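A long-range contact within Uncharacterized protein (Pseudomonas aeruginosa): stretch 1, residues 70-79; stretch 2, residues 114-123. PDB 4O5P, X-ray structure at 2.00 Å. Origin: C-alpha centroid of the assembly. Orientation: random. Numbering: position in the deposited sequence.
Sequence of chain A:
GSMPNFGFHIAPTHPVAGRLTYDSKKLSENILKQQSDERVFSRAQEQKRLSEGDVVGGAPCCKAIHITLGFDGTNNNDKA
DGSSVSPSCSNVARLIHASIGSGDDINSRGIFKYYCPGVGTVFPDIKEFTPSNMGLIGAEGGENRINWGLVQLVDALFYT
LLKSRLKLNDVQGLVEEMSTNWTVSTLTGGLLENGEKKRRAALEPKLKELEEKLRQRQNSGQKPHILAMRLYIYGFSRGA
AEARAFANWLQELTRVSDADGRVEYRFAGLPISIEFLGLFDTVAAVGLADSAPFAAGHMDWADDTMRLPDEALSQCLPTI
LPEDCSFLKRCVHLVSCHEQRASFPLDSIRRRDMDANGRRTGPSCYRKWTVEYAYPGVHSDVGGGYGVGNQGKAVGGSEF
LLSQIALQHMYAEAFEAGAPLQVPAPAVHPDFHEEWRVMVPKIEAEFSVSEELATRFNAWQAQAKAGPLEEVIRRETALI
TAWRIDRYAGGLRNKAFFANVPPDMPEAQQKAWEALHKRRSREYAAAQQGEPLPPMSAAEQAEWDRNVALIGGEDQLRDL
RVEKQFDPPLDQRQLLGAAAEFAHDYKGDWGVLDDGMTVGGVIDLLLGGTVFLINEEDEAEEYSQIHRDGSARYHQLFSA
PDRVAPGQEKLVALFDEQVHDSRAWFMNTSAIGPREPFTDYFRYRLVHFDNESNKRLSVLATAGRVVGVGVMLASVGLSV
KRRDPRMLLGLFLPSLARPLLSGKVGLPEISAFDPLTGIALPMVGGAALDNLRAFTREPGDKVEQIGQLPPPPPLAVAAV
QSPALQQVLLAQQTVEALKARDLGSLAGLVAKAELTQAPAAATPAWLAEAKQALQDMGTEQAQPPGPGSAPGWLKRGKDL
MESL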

# COMPACT_ATOMS: atom_id res chain seq x y z
N GLY A 70 -4.76 -10.82 6.27
CA GLY A 70 -5.00 -9.44 5.90
C GLY A 70 -3.77 -8.59 6.16
O GLY A 70 -3.29 -8.53 7.30
N PHE A 71 -3.25 -7.96 5.11
CA PHE A 71 -2.14 -7.02 5.21
C PHE A 71 -2.68 -5.60 5.10
O PHE A 71 -3.15 -5.16 4.02
CB PHE A 71 -1.15 -7.23 4.06
CG PHE A 71 -0.51 -8.60 4.01
CD1 PHE A 71 0.63 -8.87 4.74
CD2 PHE A 71 -1.02 -9.58 3.17
CE1 PHE A 71 1.24 -10.11 4.67
CE2 PHE A 71 -0.42 -10.83 3.09
CZ PHE A 71 0.72 -11.09 3.85
N ASP A 72 -2.62 -4.88 6.23
CA ASP A 72 -3.20 -3.54 6.32
C ASP A 72 -2.35 -2.52 5.59
O ASP A 72 -1.21 -2.80 5.18
CB ASP A 72 -3.39 -3.11 7.77
CG ASP A 72 -4.64 -2.26 7.96
OD1 ASP A 72 -5.12 -1.67 6.95
OD2 ASP A 72 -5.14 -2.18 9.10
N GLY A 73 -2.90 -1.32 5.42
CA GLY A 73 -2.27 -0.33 4.57
C GLY A 73 -1.24 0.53 5.27
O GLY A 73 -0.95 0.35 6.45
N THR A 74 -0.69 1.46 4.50
CA THR A 74 0.29 2.41 4.98
C THR A 74 -0.25 3.18 6.18
O THR A 74 -1.30 3.81 6.09
CB THR A 74 0.59 3.42 3.86
OG1 THR A 74 0.91 2.69 2.66
CG2 THR A 74 1.75 4.33 4.25
N ASN A 75 0.48 3.11 7.29
CA ASN A 75 0.13 3.81 8.53
C ASN A 75 -1.19 3.35 9.14
O ASN A 75 -1.76 4.04 9.99
CB ASN A 75 0.12 5.33 8.34
CG ASN A 75 0.33 6.08 9.65
OD1 ASN A 75 1.22 5.75 10.43
ND2 ASN A 75 -0.50 7.10 9.89
N ASN A 76 -1.69 2.19 8.71
CA ASN A 76 -2.86 1.60 9.33
C ASN A 76 -2.50 0.52 10.35
O ASN A 76 -1.82 -0.46 10.01
CB ASN A 76 -3.77 0.97 8.28
CG ASN A 76 -4.21 1.94 7.23
OD1 ASN A 76 -3.67 1.96 6.14
ND2 ASN A 76 -5.20 2.77 7.56
N ASN A 77 -2.97 0.68 11.58
CA ASN A 77 -2.73 -0.30 12.63
C ASN A 77 -4.02 -0.52 13.40
O ASN A 77 -4.52 0.41 14.03
CB ASN A 77 -1.63 0.22 13.56
CG ASN A 77 -1.32 -0.73 14.69
OD1 ASN A 77 -2.11 -0.88 15.62
ND2 ASN A 77 -0.16 -1.38 14.62
N ASP A 78 -4.56 -1.74 13.34
CA ASP A 78 -5.89 -2.00 13.90
C ASP A 78 -5.99 -1.70 15.39
O ASP A 78 -6.93 -1.03 15.82
CB ASP A 78 -6.34 -3.45 13.61
CG ASP A 78 -7.79 -3.68 13.96
OD1 ASP A 78 -8.57 -2.71 13.94
OD2 ASP A 78 -8.18 -4.83 14.26
N LYS A 79 -5.03 -2.19 16.17
CA LYS A 79 -4.99 -1.94 17.62
C LYS A 79 -5.09 -0.44 17.90
O LYS A 79 -5.94 0.01 18.67
CB LYS A 79 -3.70 -2.48 18.24
CG LYS A 79 -3.49 -4.00 18.13
CD LYS A 79 -2.14 -4.41 18.75
CE LYS A 79 -1.90 -5.91 18.70
NZ LYS A 79 -3.00 -6.68 19.34
N TYR A 114 -5.45 -14.21 10.37
CA TYR A 114 -4.25 -13.51 10.77
C TYR A 114 -4.30 -12.07 10.28
O TYR A 114 -4.76 -11.81 9.16
CB TYR A 114 -3.02 -14.21 10.19
CG TYR A 114 -2.84 -15.64 10.66
CD1 TYR A 114 -2.22 -15.92 11.87
CD2 TYR A 114 -3.27 -16.70 9.88
CE1 TYR A 114 -2.04 -17.23 12.30
CE2 TYR A 114 -3.11 -18.01 10.30
CZ TYR A 114 -2.49 -18.27 11.51
OH TYR A 114 -2.32 -19.57 11.93
N TYR A 115 -3.84 -11.15 11.12
CA TYR A 115 -3.82 -9.73 10.76
C TYR A 115 -2.40 -9.21 10.80
O TYR A 115 -1.68 -9.44 11.76
CB TYR A 115 -4.68 -8.90 11.72
CG TYR A 115 -4.47 -7.41 11.55
CD1 TYR A 115 -5.11 -6.71 10.52
CD2 TYR A 115 -3.62 -6.70 12.39
CE1 TYR A 115 -4.91 -5.35 10.35
CE2 TYR A 115 -3.41 -5.35 12.22
CZ TYR A 115 -4.05 -4.68 11.21
OH TYR A 115 -3.86 -3.33 11.05
N CYS A 116 -2.00 -8.49 9.76
CA CYS A 116 -0.69 -7.87 9.75
C CYS A 116 -0.83 -6.33 9.70
O CYS A 116 -1.38 -5.79 8.74
CB CYS A 116 0.10 -8.39 8.55
SG CYS A 116 1.75 -7.72 8.40
N PRO A 117 -0.31 -5.63 10.73
CA PRO A 117 -0.34 -4.15 10.73
C PRO A 117 0.40 -3.54 9.56
O PRO A 117 1.32 -4.14 8.99
CB PRO A 117 0.40 -3.78 12.03
CG PRO A 117 1.05 -5.05 12.52
CD PRO A 117 0.27 -6.18 11.96
N GLY A 118 0.01 -2.32 9.22
CA GLY A 118 0.65 -1.62 8.12
C GLY A 118 2.07 -1.15 8.39
O GLY A 118 2.47 -0.95 9.54
N VAL A 119 2.82 -0.96 7.31
CA VAL A 119 4.17 -0.42 7.41
C VAL A 119 4.10 0.96 8.04
O VAL A 119 3.12 1.69 7.84
CB VAL A 119 4.85 -0.31 6.05
CG1 VAL A 119 5.23 -1.68 5.53
CG2 VAL A 119 3.95 0.44 5.05
N GLY A 120 5.12 1.31 8.82
CA GLY A 120 5.15 2.60 9.48
C GLY A 120 4.50 2.56 10.85
O GLY A 120 4.49 3.55 11.59
N THR A 121 3.93 1.40 11.18
CA THR A 121 3.36 1.19 12.49
C THR A 121 4.07 0.04 13.19
O THR A 121 4.68 -0.82 12.54
CB THR A 121 1.85 0.91 12.43
OG1 THR A 121 1.62 -0.42 11.96
CG2 THR A 121 1.15 1.91 11.52
N VAL A 122 4.02 0.05 14.51
CA VAL A 122 4.72 -0.94 15.32
C VAL A 122 4.20 -2.38 15.07
O VAL A 122 2.98 -2.62 14.97
CB VAL A 122 4.64 -0.56 16.81
CG1 VAL A 122 4.99 -1.71 17.69
CG2 VAL A 122 5.55 0.66 17.09
N PHE A 123 5.14 -3.33 14.95
CA PHE A 123 4.83 -4.73 14.75
C PHE A 123 5.82 -5.56 15.57
O PHE A 123 6.93 -5.84 15.10
CB PHE A 123 4.96 -5.11 13.27
CG PHE A 123 4.27 -6.41 12.90
CD1 PHE A 123 3.55 -7.13 13.85
CD2 PHE A 123 4.35 -6.91 11.60
CE1 PHE A 123 2.92 -8.32 13.51
CE2 PHE A 123 3.72 -8.10 11.26
CZ PHE A 123 3.01 -8.81 12.22
O HOH W 1 1.55 -1.95 4.84
O HOH W 2 1.03 -3.75 16.46

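This contact is a short parallel β pairing that runs on into two β turns packed against each other, held together mainly by backbone hydrogen bonds and by one tyrosine hydroxyl that serves both as donor and as acceptor. In the parallel part, Gly70 N donates to Tyr114 O (3.1 Å), Cys116 N to Gly70 O (2.8 Å) and Asp72 N to Cys116 O (2.9 Å), so Gly70 straddles Tyr115, and Cys116 in turn straddles Phe71. On one face of the sheet Phe71 and Cys116 pack together, apolar and buried, with Phe71 CD1 3.9 Å from Cys116 CB.

Tyr115 lies on the other face, where its long side chain reaches past the end of the strand. Tyr115 OH donates to Asp72 OD2 (2.6 Å), the carboxylate oxygen lying near the ring plane, and accepts from Asp78 N (2.9 Å), at the start of a helix. The other carboxylate oxygen, Asp72 OD1, accepts a hydrogen bond from Gly73 N (2.7 Å), so both oxygens of this buried acid are engaged.

Beyond the strands, type II turns at Gly73–Asn76 and Gly118–Thr121 meet through Asn75 N to Val119 O (3.0 Å) and Gly118 N to Asn76 O (2.7 Å). Gly118 CA comes within 3.0 Å of Gly73 O in a CA-H...O contact; a β carbon on Gly118 would run into that oxygen. Gly120 has a positive phi, and a β carbon there would be jammed against the preceding carbonyl oxygen.

Thr121 N closes its turn on Gly118 O (3.2 Å), and Thr121 OG1 donates to the same oxygen (2.6 Å) while accepting a weak hydrogen bond from Asn77 ND2 (3.3 Å). Asparagine suits this N-cap position, since its side chain can cap the helix while its amide nitrogen reaches stretch 2. Water 2 extends the link, accepting from Asn77 ND2 (3.2 Å) and donating to Val122 O (2.7 Å).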